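Leucine aminopeptidase 2 (Saccharomyces cerevisiae, PDB 2XQ0) cleaves di- and tripeptides preferentially, as a zinc-dependent aminopeptidase of the M1 family, and has low epoxide hydrolase activity in vitro. Local coordinates at residues A[30-36]-A[164-170]; A[68-74]-A[152-158]; A[146-151]-A[204-208]. All coordinates share one frame; numbering follows the deposited sequence.

From the N terminus, the chain first lays down strand 28-40, which pairs in parallel with strand 165-172; interaction 1 thus closes a long loop of strands and turns. Interaction 2 is nested inside that loop, tying the end of strand 66-69 and the turn after it to residues 152-158. Interaction 3 starts just before that segment, at 146-151, and reaches forward to 204-208, so it crosses both others. Packing joins all three: Val30 touches Phe158, Phe167 touches Ile207, and Leu154 touches Leu146. Together they connect the large mixed sheet of the N-terminal domain, through the loop after strand 141-144, to the inhibitor pocket.

Interaction 1 (A[30-36]-A[164-170]); sequences VLHTDLN and KSTFTAS
The imidazole of His32 crosses Thr166 and Thr168 at about a right angle and presents its edge to both hydroxyls. NE2 of His32 donates to OG1 of Thr168 over 2.9 Å, with the oxygen near the ring plane, while ND1 of His32 pairs with OG1 of Thr166 at 2.8 Å. Holding CG trans to the backbone N (chi1 -174°) brings the ring back to the neighbouring strand, though CB points away from it. Threonine suits this place, since OG1 of Thr168 both accepts and donates: it hands its proton to OD1 of Asp34 at 2.7 Å, meeting the carboxylate on the anti side and tilted from its plane. The backbones run as parallel strands in the mixed sheet of the M1 N-terminal domain; on its other side strand 28-40 forms a classic beta bulge, Leu31 and His32 both facing Gln53 of strand 45-56. N of Leu35 binds O of Thr168, and O of Leu35 receives N of Ser170. On the buried face, Thr33 and Phe167 lie side by side; CB of Thr33 sits over the Phe167 ring, 3.9 Å from its centroid, a CH-pi contact. CD1 of Leu35 meets CD2 of Phe167 at 3.9 Å.

Interaction 2 (A[68-74]-A[152-158]); sequences HLDTSYL and RSLFPCF
CD2 of Leu69 presses on one face of the Phe158 ring, 3.4 Å from its centroid, a close CH-pi contact. Leucine fits here because a methyl at the end of its branched chain can settle on the flat ring, and Phe158 carries the contact on toward Phe28, Val30 and Leu54 of the large sheet. Pro156 continues the apolar layer, its CD meeting CD1 of Leu74 at 3.6 Å.

Further out the backbones join the end of strand 66-69 and the turn after it to the loop between strands 141-144 and 165-172 in the M1 N-terminal domain. Asp70 and Cys157 form a single antiparallel hydrogen-bonded bridge, with N of Asp70 on O of Cys157 at 3.0 Å and a weak return bond from N of Cys157 to O of Asp70. On the 3-10 turn at Arg152 and Ser153, O of Arg152 receives N of Ser72 from above its carbonyl plane at 2.8 Å. OG of Ser153 donates to O of Ser72 and also meets N of Thr125.

At the polar edge, the carboxylate of Asp70 stacks on the guanidinium of Arg152, the planes 8° apart, with OD1 of Asp70 over the centre of the group and 3.6 Å from NH1 of Arg152. A bend at chi3 (65°) folds the arginine chain over the aspartate. No N-H of Arg152 points at OD1 of Asp70, so between these two the salt bridge rests on charge alone. NE of Arg152 forms a salt bridge with OD2 of Asp159, and NH1 of Arg152 bonds to O of Leu97; OD2 of Asp70 bonds to OG1 of Thr21 and N of Asp159, and OD1 of Asp70 to N of Leu22. Stacked in this way, the two buried charges probably balance each other, while their hydrogen-bonding directions serve other parts of the domain.

Interaction 3 (A[146-151]-A[204-208]); sequences LEAIHA and AYLIG. With BES (2-(3-amino-2-hydroxy-4-phenyl-butyrylamino)-4-methyl-pentanoic acid), chain B.
OE1 of Glu147 accepts a hydrogen bond from the amine N2 of bestatin at 2.8 Å. The glutamate reaches the inhibitor because CG stands trans to its backbone N (chi1 -163°) and the chain runs on extended. Leu146 and Glu147 belong to the substrate-binding site, and the side chain of Glu147 lies about 6 Å from the zinc ion, which His301, His305 and Glu324 bind. Its carboxylate also comes close to the inhibitor's phenyl group, with CD of Glu147 3.5 Å from C9 of bestatin. Glu147 lies side by side with Tyr205, CG of Glu147 packing 3.8 Å from CD1 of Tyr205, the carboxylate and ring planes 38° apart. Tyr205 is itself held by an edge-to-face stack with Trp317.

Behind the pocket wall there are no direct hydrogen bonds between the segments: CD1 of Leu146 lies against the carbonyl oxygens of Ala204 and Ile207 and packs on CB of Ile207 at 3.7 Å. Alanines suit the narrow place where CB of Ala151 meets CB of Ala204 at 3.7 Å. A water links N of Leu146 to O of Tyr205. The peptide bond between Glu147 and Ala148 is cis, directly after the binding residue.

With an alanine at Glu147, the inhibitor's amine would probably lose the acceptor OE1 and a gap would open beside the Tyr205 ring. Glu277, Gly274 and Tyr390 also bind bestatin, whose amine resembles a peptide's N-terminus. A carboxylate here is consistent with recognition of a probably cationic free amino group, as expected for an aminopeptidase.

Interaction 1 (A[30-36]-A[164-170])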
loop_
_atom_site.group_PDB
_atom_site.type_symbol
_atom_site.label_atom_id
_atom_site.label_comp_id
_atom_site.label_asym_id
_atom_site.label_seq_id
_atom_site.Cartn_x
_atom_site.Cartn_y
_atom_site.Cartn_z
ATOM N N VAL A 30 -24.886 -8.924 -3.374
ATOM C CA VAL A 30 -24.418 -8.570 -4.706
ATOM C C VAL A 30 -23.874 -9.820 -5.370
ATOM O O VAL A 30 -22.802 -10.304 -5.028
ATOM C CB VAL A 30 -23.348 -7.461 -4.696
ATOM C CG1 VAL A 30 -22.876 -7.176 -6.117
ATOM C CG2 VAL A 30 -23.896 -6.201 -4.075
ATOM N N LEU A 31 -24.638 -10.335 -6.325
ATOM C CA LEU A 31 -24.318 -11.593 -6.986
ATOM C C LEU A 31 -23.354 -11.423 -8.151
ATOM O O LEU A 31 -22.631 -12.347 -8.488
ATOM C CB LEU A 31 -25.606 -12.251 -7.472
ATOM C CG LEU A 31 -26.646 -12.336 -6.346
ATOM C CD1 LEU A 31 -27.928 -12.968 -6.833
ATOM C CD2 LEU A 31 -26.056 -13.087 -5.151
ATOM N N HIS A 32 -23.356 -10.246 -8.774
ATOM C CA HIS A 32 -22.461 -9.976 -9.900
ATOM C C HIS A 32 -22.472 -8.493 -10.236
ATOM O O HIS A 32 -23.502 -7.827 -10.075
ATOM C CB HIS A 32 -22.869 -10.783 -11.138
ATOM C CG HIS A 32 -21.902 -10.649 -12.275
ATOM N ND1 HIS A 32 -20.691 -11.304 -12.298
ATOM C CD2 HIS A 32 -21.952 -9.906 -13.408
ATOM C CE1 HIS A 32 -20.034 -10.977 -13.397
ATOM N NE2 HIS A 32 -20.778 -10.128 -14.087
ATOM N N THR A 33 -21.334 -7.987 -10.700
ATOM C CA THR A 33 -21.177 -6.587 -11.109
ATOM C C THR A 33 -20.548 -6.490 -12.492
ATOM O O THR A 33 -19.470 -7.032 -12.740
ATOM C CB THR A 33 -20.267 -5.806 -10.150
ATOM O OG1 THR A 33 -20.763 -5.923 -8.814
ATOM C CG2 THR A 33 -20.202 -4.327 -10.543
ATOM N N ASP A 34 -21.202 -5.780 -13.395
ATOM C CA ASP A 34 -20.635 -5.612 -14.725
ATOM C C ASP A 34 -20.365 -4.135 -14.969
ATOM O O ASP A 34 -21.243 -3.298 -14.738
ATOM C CB ASP A 34 -21.591 -6.177 -15.783
ATOM C CG ASP A 34 -21.104 -5.942 -17.217
ATOM O OD1 ASP A 34 -20.005 -6.425 -17.597
ATOM O OD2 ASP A 34 -21.843 -5.281 -17.978
ATOM N N LEU A 35 -19.152 -3.825 -15.418
ATOM C CA LEU A 35 -18.764 -2.458 -15.740
ATOM C C LEU A 35 -18.680 -2.309 -17.261
ATOM O O LEU A 35 -17.988 -3.065 -17.921
ATOM C CB LEU A 35 -17.418 -2.113 -15.081
ATOM C CG LEU A 35 -17.439 -2.017 -13.557
ATOM C CD1 LEU A 35 -16.040 -2.139 -12.924
ATOM C CD2 LEU A 35 -18.122 -0.713 -13.134
ATOM N N ASN A 36 -19.405 -1.343 -17.814
ATOM C CA ASN A 36 -19.391 -1.108 -19.246
ATOM C C ASN A 36 -18.961 0.336 -19.455
ATOM O O ASN A 36 -19.766 1.259 -19.337
ATOM C CB ASN A 36 -20.779 -1.393 -19.837
ATOM C CG ASN A 36 -20.858 -1.091 -21.317
ATOM O OD1 ASN A 36 -19.870 -0.712 -21.937
ATOM N ND2 ASN A 36 -22.047 -1.247 -21.889
ATOM N N LYS A 164 -18.321 -8.258 -1.540
ATOM C CA LYS A 164 -17.451 -8.790 -2.584
ATOM C C LYS A 164 -18.309 -9.434 -3.662
ATOM O O LYS A 164 -19.319 -10.070 -3.365
ATOM C CB LYS A 164 -16.471 -9.818 -2.003
ATOM C CG LYS A 164 -15.787 -9.332 -0.729
ATOM C CD LYS A 164 -14.342 -9.797 -0.658
ATOM C CE LYS A 164 -14.240 -11.192 -0.088
ATOM N NZ LYS A 164 -12.821 -11.569 0.165
ATOM N N SER A 165 -17.894 -9.263 -4.907
ATOM C CA SER A 165 -18.698 -9.621 -6.069
ATOM C C SER A 165 -17.776 -10.030 -7.196
ATOM O O SER A 165 -16.701 -9.465 -7.333
ATOM C CB SER A 165 -19.475 -8.385 -6.523
ATOM O OG SER A 165 -20.138 -8.609 -7.743
ATOM N N THR A 166 -18.188 -11.010 -8.001
ATOM C CA THR A 166 -17.532 -11.240 -9.270
ATOM C C THR A 166 -17.758 -10.026 -10.180
ATOM O O THR A 166 -18.748 -9.287 -10.015
ATOM C CB THR A 166 -18.070 -12.517 -9.934
ATOM O OG1 THR A 166 -19.496 -12.421 -10.059
ATOM C CG2 THR A 166 -17.740 -13.732 -9.069
ATOM N N PHE A 167 -16.843 -9.814 -11.125
ATOM C CA PHE A 167 -16.960 -8.731 -12.102
ATOM C C PHE A 167 -16.780 -9.213 -13.535
ATOM O O PHE A 167 -16.014 -10.131 -13.810
ATOM C CB PHE A 167 -15.900 -7.648 -11.877
ATOM C CG PHE A 167 -16.193 -6.724 -10.747
ATOM C CD1 PHE A 167 -15.965 -7.119 -9.440
ATOM C CD2 PHE A 167 -16.637 -5.432 -10.987
ATOM C CE1 PHE A 167 -16.217 -6.261 -8.398
ATOM C CE2 PHE A 167 -16.903 -4.559 -9.934
ATOM C CZ PHE A 167 -16.693 -4.972 -8.642
ATOM N N THR A 168 -17.490 -8.571 -14.448
ATOM C CA THR A 168 -17.096 -8.565 -15.852
ATOM C C THR A 168 -16.895 -7.100 -16.204
ATOM O O THR A 168 -17.478 -6.228 -15.561
ATOM C CB THR A 168 -18.184 -9.163 -16.759
ATOM O OG1 THR A 168 -19.465 -8.714 -16.316
ATOM C CG2 THR A 168 -18.152 -10.687 -16.706
ATOM N N ALA A 169 -16.099 -6.818 -17.228
ATOM C CA ALA A 169 -15.853 -5.431 -17.596
ATOM C C ALA A 169 -15.537 -5.288 -19.070
ATOM O O ALA A 169 -14.703 -6.018 -19.605
ATOM C CB ALA A 169 -14.715 -4.851 -16.757
ATOM N N SER A 170 -16.196 -4.341 -19.728
ATOM C CA SER A 170 -15.787 -3.962 -21.070
ATOM C C SER A 170 -15.347 -2.528 -21.008
ATOM O O SER A 170 -16.065 -1.675 -20.480
ATOM C CB SER A 170 -16.931 -4.101 -22.065
ATOM O OG SER A 170 -17.441 -5.415 -22.030
HETATM O O HOH W 1 -20.458 -12.888 -6.551
#

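Interaction 2 (A[68-74]-A[152-158])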
loop_
_atom_site.group_PDB
_atom_site.type_symbol
_atom_site.label_atom_id
_atom_site.label_comp_id
_atom_site.label_asym_id
_atom_site.label_seq_id
_atom_site.Cartn_x
_atom_site.Cartn_y
_atom_site.Cartn_z
ATOM N N HIS A 68 -29.613 2.209 -1.360
ATOM C CA HIS A 68 -28.752 3.334 -1.043
ATOM C C HIS A 68 -27.351 2.936 -1.502
ATOM O O HIS A 68 -26.798 1.938 -1.027
ATOM C CB HIS A 68 -28.690 3.580 0.463
ATOM C CG HIS A 68 -29.968 4.073 1.060
ATOM N ND1 HIS A 68 -30.148 4.203 2.419
ATOM C CD2 HIS A 68 -31.135 4.457 0.488
ATOM C CE1 HIS A 68 -31.364 4.656 2.662
ATOM N NE2 HIS A 68 -31.983 4.818 1.506
ATOM N N LEU A 69 -26.778 3.702 -2.420
ATOM C CA LEU A 69 -25.402 3.437 -2.863
ATOM C C LEU A 69 -24.481 4.618 -2.553
ATOM O O LEU A 69 -24.941 5.754 -2.345
ATOM C CB LEU A 69 -25.345 3.081 -4.359
ATOM C CG LEU A 69 -26.083 1.850 -4.925
ATOM C CD1 LEU A 69 -25.704 1.583 -6.379
ATOM C CD2 LEU A 69 -25.815 0.615 -4.138
ATOM N N ASP A 70 -23.179 4.331 -2.516
ATOM C CA ASP A 70 -22.138 5.318 -2.266
ATOM C C ASP A 70 -21.819 5.974 -3.600
ATOM O O ASP A 70 -21.768 5.295 -4.607
ATOM C CB ASP A 70 -20.853 4.602 -1.807
ATOM C CG ASP A 70 -20.915 4.103 -0.370
ATOM O OD1 ASP A 70 -21.074 4.947 0.534
ATOM O OD2 ASP A 70 -20.735 2.876 -0.140
ATOM N N THR A 71 -21.604 7.283 -3.605
ATOM C CA THR A 71 -21.010 7.969 -4.747
ATOM C C THR A 71 -20.215 9.111 -4.175
ATOM O O THR A 71 -20.469 9.527 -3.043
ATOM C CB THR A 71 -22.055 8.564 -5.745
ATOM O OG1 THR A 71 -22.634 9.759 -5.205
ATOM C CG2 THR A 71 -23.139 7.568 -6.070
ATOM N N SER A 72 -19.252 9.600 -4.953
ATOM C CA SER A 72 -18.507 10.804 -4.619
ATOM C C SER A 72 -18.118 11.539 -5.902
ATOM O O SER A 72 -17.327 11.037 -6.708
ATOM C CB SER A 72 -17.246 10.469 -3.829
ATOM O OG SER A 72 -16.510 11.662 -3.618
ATOM N N TYR A 73 -18.682 12.724 -6.085
ATOM C CA TYR A 73 -18.445 13.523 -7.278
ATOM C C TYR A 73 -18.706 12.751 -8.565
ATOM O O TYR A 73 -17.954 12.881 -9.536
ATOM C CB TYR A 73 -17.010 14.039 -7.294
ATOM C CG TYR A 73 -16.576 14.778 -6.051
ATOM C CD1 TYR A 73 -17.196 15.957 -5.658
ATOM C CD2 TYR A 73 -15.519 14.307 -5.285
ATOM C CE1 TYR A 73 -16.779 16.636 -4.527
ATOM C CE2 TYR A 73 -15.099 14.968 -4.159
ATOM C CZ TYR A 73 -15.727 16.132 -3.784
ATOM O OH TYR A 73 -15.287 16.783 -2.661
ATOM N N LEU A 74 -19.748 11.937 -8.582
ATOM C CA LEU A 74 -20.181 11.335 -9.845
ATOM C C LEU A 74 -21.345 12.121 -10.433
ATOM O O LEU A 74 -22.103 12.774 -9.712
ATOM C CB LEU A 74 -20.603 9.878 -9.672
ATOM C CG LEU A 74 -19.555 8.844 -9.297
ATOM C CD1 LEU A 74 -20.215 7.490 -9.027
ATOM C CD2 LEU A 74 -18.524 8.733 -10.396
ATOM N N ARG A 152 -16.155 4.627 -4.902
ATOM C CA ARG A 152 -17.400 5.390 -5.062
ATOM C C ARG A 152 -17.195 6.678 -5.877
ATOM O O ARG A 152 -18.159 7.345 -6.231
ATOM C CB ARG A 152 -18.003 5.728 -3.689
ATOM C CG ARG A 152 -17.132 6.708 -2.881
ATOM C CD ARG A 152 -17.558 6.835 -1.409
ATOM N NE ARG A 152 -17.379 5.576 -0.681
ATOM C CZ ARG A 152 -17.552 5.400 0.629
ATOM N NH1 ARG A 152 -17.948 6.402 1.417
ATOM N NH2 ARG A 152 -17.332 4.199 1.155
ATOM N N SER A 153 -15.949 7.037 -6.177
ATOM C CA SER A 153 -15.718 8.232 -7.007
ATOM C C SER A 153 -15.470 7.814 -8.454
ATOM O O SER A 153 -15.331 8.658 -9.360
ATOM C CB SER A 153 -14.546 9.043 -6.448
ATOM O OG SER A 153 -14.402 10.300 -7.073
ATOM N N LEU A 154 -15.417 6.498 -8.667
ATOM C CA LEU A 154 -15.231 5.924 -10.006
ATOM C C LEU A 154 -16.538 5.321 -10.546
ATOM O O LEU A 154 -16.869 5.496 -11.715
ATOM C CB LEU A 154 -14.123 4.862 -10.005
ATOM C CG LEU A 154 -13.882 4.170 -11.347
ATOM C CD1 LEU A 154 -13.483 5.194 -12.424
ATOM C CD2 LEU A 154 -12.834 3.060 -11.261
ATOM N N PHE A 155 -17.280 4.618 -9.691
ATOM C CA PHE A 155 -18.634 4.168 -10.041
ATOM C C PHE A 155 -19.505 4.020 -8.804
ATOM O O PHE A 155 -19.002 3.778 -7.723
ATOM C CB PHE A 155 -18.611 2.851 -10.832
ATOM C CG PHE A 155 -17.986 1.696 -10.095
ATOM C CD1 PHE A 155 -18.777 0.693 -9.553
ATOM C CD2 PHE A 155 -16.612 1.610 -9.949
ATOM C CE1 PHE A 155 -18.202 -0.388 -8.874
ATOM C CE2 PHE A 155 -16.027 0.539 -9.267
ATOM C CZ PHE A 155 -16.827 -0.460 -8.728
ATOM N N PRO A 156 -20.827 4.175 -8.963
ATOM C CA PRO A 156 -21.725 4.016 -7.818
ATOM C C PRO A 156 -21.738 2.556 -7.391
ATOM O O PRO A 156 -21.800 1.665 -8.239
ATOM C CB PRO A 156 -23.086 4.465 -8.366
ATOM C CG PRO A 156 -22.991 4.291 -9.850
ATOM C CD PRO A 156 -21.543 4.397 -10.235
ATOM N N CYS A 157 -21.632 2.307 -6.091
ATOM C CA CYS A 157 -21.520 0.940 -5.625
ATOM C C CYS A 157 -21.728 0.816 -4.124
ATOM O O CYS A 157 -21.900 1.805 -3.407
ATOM C CB CYS A 157 -20.136 0.381 -5.993
ATOM S SG CYS A 157 -18.732 1.320 -5.316
ATOM N N PHE A 158 -21.726 -0.418 -3.645
ATOM C CA PHE A 158 -21.673 -0.654 -2.205
ATOM C C PHE A 158 -20.194 -0.629 -1.837
ATOM O O PHE A 158 -19.527 -1.669 -1.830
ATOM C CB PHE A 158 -22.269 -2.009 -1.881
ATOM C CG PHE A 158 -23.733 -2.125 -2.197
ATOM C CD1 PHE A 158 -24.679 -1.473 -1.427
ATOM C CD2 PHE A 158 -24.167 -2.897 -3.255
ATOM C CE1 PHE A 158 -26.031 -1.587 -1.705
ATOM C CE2 PHE A 158 -25.526 -3.017 -3.531
ATOM C CZ PHE A 158 -26.455 -2.359 -2.755
HETATM O O HOH W 2 -15.907 11.126 -10.424
#

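Interaction 3 (A[146-151]-A[204-208])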
loop_
_atom_site.group_PDB
_atom_site.type_symbol
_atom_site.label_atom_id
_atom_site.label_comp_id
_atom_site.label_asym_id
_atom_site.label_seq_id
_atom_site.Cartn_x
_atom_site.Cartn_y
_atom_site.Cartn_z
ATOM N N LEU A 146 -8.094 3.051 -5.750
ATOM C CA LEU A 146 -9.406 3.118 -5.099
ATOM C C LEU A 146 -9.373 2.964 -3.579
ATOM O O LEU A 146 -10.305 3.381 -2.867
ATOM C CB LEU A 146 -10.373 2.096 -5.717
ATOM C CG LEU A 146 -10.520 2.164 -7.235
ATOM C CD1 LEU A 146 -11.700 1.305 -7.704
ATOM C CD2 LEU A 146 -10.670 3.602 -7.700
ATOM N N GLU A 147 -8.308 2.378 -3.060
ATOM C CA GLU A 147 -8.265 2.146 -1.608
ATOM C C GLU A 147 -8.046 3.474 -0.893
ATOM O O GLU A 147 -7.217 4.261 -1.331
ATOM C CB GLU A 147 -7.138 1.170 -1.255
ATOM C CG GLU A 147 -7.261 0.541 0.145
ATOM C CD GLU A 147 -6.193 -0.528 0.363
ATOM O OE1 GLU A 147 -5.438 -0.779 -0.588
ATOM O OE2 GLU A 147 -6.101 -1.097 1.462
ATOM N N ALA A 148 -8.786 3.746 0.186
ATOM C CA ALA A 148 -9.758 2.832 0.778
ATOM C C ALA A 148 -11.192 3.043 0.286
ATOM O O ALA A 148 -11.886 2.068 -0.008
ATOM C CB ALA A 148 -9.731 2.958 2.294
ATOM N N ILE A 149 -11.646 4.298 0.230
ATOM C CA ILE A 149 -13.022 4.582 -0.218
ATOM C C ILE A 149 -13.154 5.504 -1.441
ATOM O O ILE A 149 -14.026 6.379 -1.492
ATOM C CB ILE A 149 -13.885 5.121 0.924
ATOM C CG1 ILE A 149 -13.272 6.401 1.515
ATOM C CG2 ILE A 149 -14.042 4.025 2.015
ATOM C CD1 ILE A 149 -14.199 7.113 2.518
ATOM N N HIS A 150 -12.316 5.289 -2.444
ATOM C CA HIS A 150 -12.405 6.088 -3.672
ATOM C C HIS A 150 -13.137 5.355 -4.799
ATOM O O HIS A 150 -13.382 5.939 -5.861
ATOM C CB HIS A 150 -11.002 6.502 -4.133
ATOM C CG HIS A 150 -10.312 7.423 -3.178
ATOM N ND1 HIS A 150 -10.733 8.718 -2.967
ATOM C CD2 HIS A 150 -9.253 7.232 -2.359
ATOM C CE1 HIS A 150 -9.954 9.289 -2.065
ATOM N NE2 HIS A 150 -9.041 8.411 -1.686
ATOM N N ALA A 151 -13.476 4.084 -4.596
ATOM C CA ALA A 151 -14.220 3.363 -5.638
ATOM C C ALA A 151 -15.528 4.086 -5.941
ATOM O O ALA A 151 -15.958 4.167 -7.093
ATOM C CB ALA A 151 -14.472 1.936 -5.240
ATOM N N ALA A 204 -14.972 -3.599 -3.989
ATOM C CA ALA A 204 -14.791 -2.523 -4.966
ATOM C C ALA A 204 -13.410 -1.863 -4.877
ATOM O O ALA A 204 -12.899 -1.364 -5.879
ATOM C CB ALA A 204 -15.894 -1.459 -4.813
ATOM N N TYR A 205 -12.819 -1.834 -3.685
ATOM C CA TYR A 205 -11.594 -1.048 -3.508
ATOM C C TYR A 205 -10.423 -1.719 -4.252
ATOM O O TYR A 205 -9.408 -1.094 -4.478
ATOM C CB TYR A 205 -11.265 -0.812 -2.033
ATOM C CG TYR A 205 -10.631 -1.988 -1.327
ATOM C CD1 TYR A 205 -9.274 -2.267 -1.477
ATOM C CD2 TYR A 205 -11.379 -2.806 -0.509
ATOM C CE1 TYR A 205 -8.694 -3.326 -0.827
ATOM C CE2 TYR A 205 -10.809 -3.883 0.141
ATOM C CZ TYR A 205 -9.468 -4.135 -0.020
ATOM O OH TYR A 205 -8.895 -5.202 0.621
ATOM N N LEU A 206 -10.599 -2.986 -4.638
ATOM C CA LEU A 206 -9.569 -3.741 -5.363
ATOM C C LEU A 206 -9.656 -3.570 -6.883
ATOM O O LEU A 206 -8.774 -4.019 -7.620
ATOM C CB LEU A 206 -9.647 -5.226 -5.021
ATOM C CG LEU A 206 -9.157 -5.560 -3.609
ATOM C CD1 LEU A 206 -9.316 -7.043 -3.334
ATOM C CD2 LEU A 206 -7.710 -5.157 -3.476
ATOM N N ILE A 207 -10.721 -2.931 -7.352
ATOM C CA ILE A 207 -10.837 -2.692 -8.778
ATOM C C ILE A 207 -9.672 -1.827 -9.214
ATOM O O ILE A 207 -9.277 -0.883 -8.516
ATOM C CB ILE A 207 -12.160 -2.041 -9.169
ATOM C CG1 ILE A 207 -13.299 -3.057 -9.020
ATOM C CG2 ILE A 207 -12.100 -1.525 -10.607
ATOM C CD1 ILE A 207 -13.168 -4.218 -10.004
ATOM N N GLY A 208 -9.095 -2.186 -10.353
ATOM C CA GLY A 208 -7.980 -1.436 -10.894
ATOM C C GLY A 208 -8.140 -1.268 -12.385
ATOM O O GLY A 208 -8.576 -2.196 -13.079
HETATM N N2 BES B . -2.650 -1.074 -1.047
HETATM C C1 BES B . -1.559 -0.792 -0.137
HETATM C C6 BES B . -1.248 0.706 -0.136
HETATM C C7 BES B . -2.435 1.482 0.391
HETATM C C8 BES B . -3.074 1.063 1.552
HETATM C C12 BES B . -2.900 2.601 -0.293
HETATM C C9 BES B . -4.169 1.769 2.037
HETATM C C11 BES B . -3.998 3.307 0.192
HETATM C C10 BES B . -4.633 2.891 1.359
HETATM C C2 BES B . -0.303 -1.588 -0.516
HETATM O O2 BES B . -0.487 -3.010 -0.569
HETATM C C3 BES B . 0.744 -1.261 0.496
HETATM O O3 BES B . 0.681 -1.687 1.651
HETATM N N1 BES B . 1.667 -0.467 -0.033
HETATM C C4 BES B . 2.846 0.086 0.601
HETATM C C13 BES B . 3.953 -0.873 0.180
HETATM C C14 BES B . 4.753 -1.408 1.360
HETATM C C15 BES B . 5.449 -2.708 0.974
HETATM C C16 BES B . 3.884 -1.598 2.601
HETATM C C5 BES B . 3.087 1.422 -0.040
HETATM O O1 BES B . 3.699 2.303 0.604
HETATM O O4 BES B . 2.655 1.607 -1.206
HETATM O O HOH W 3 -7.182 0.095 -5.600
#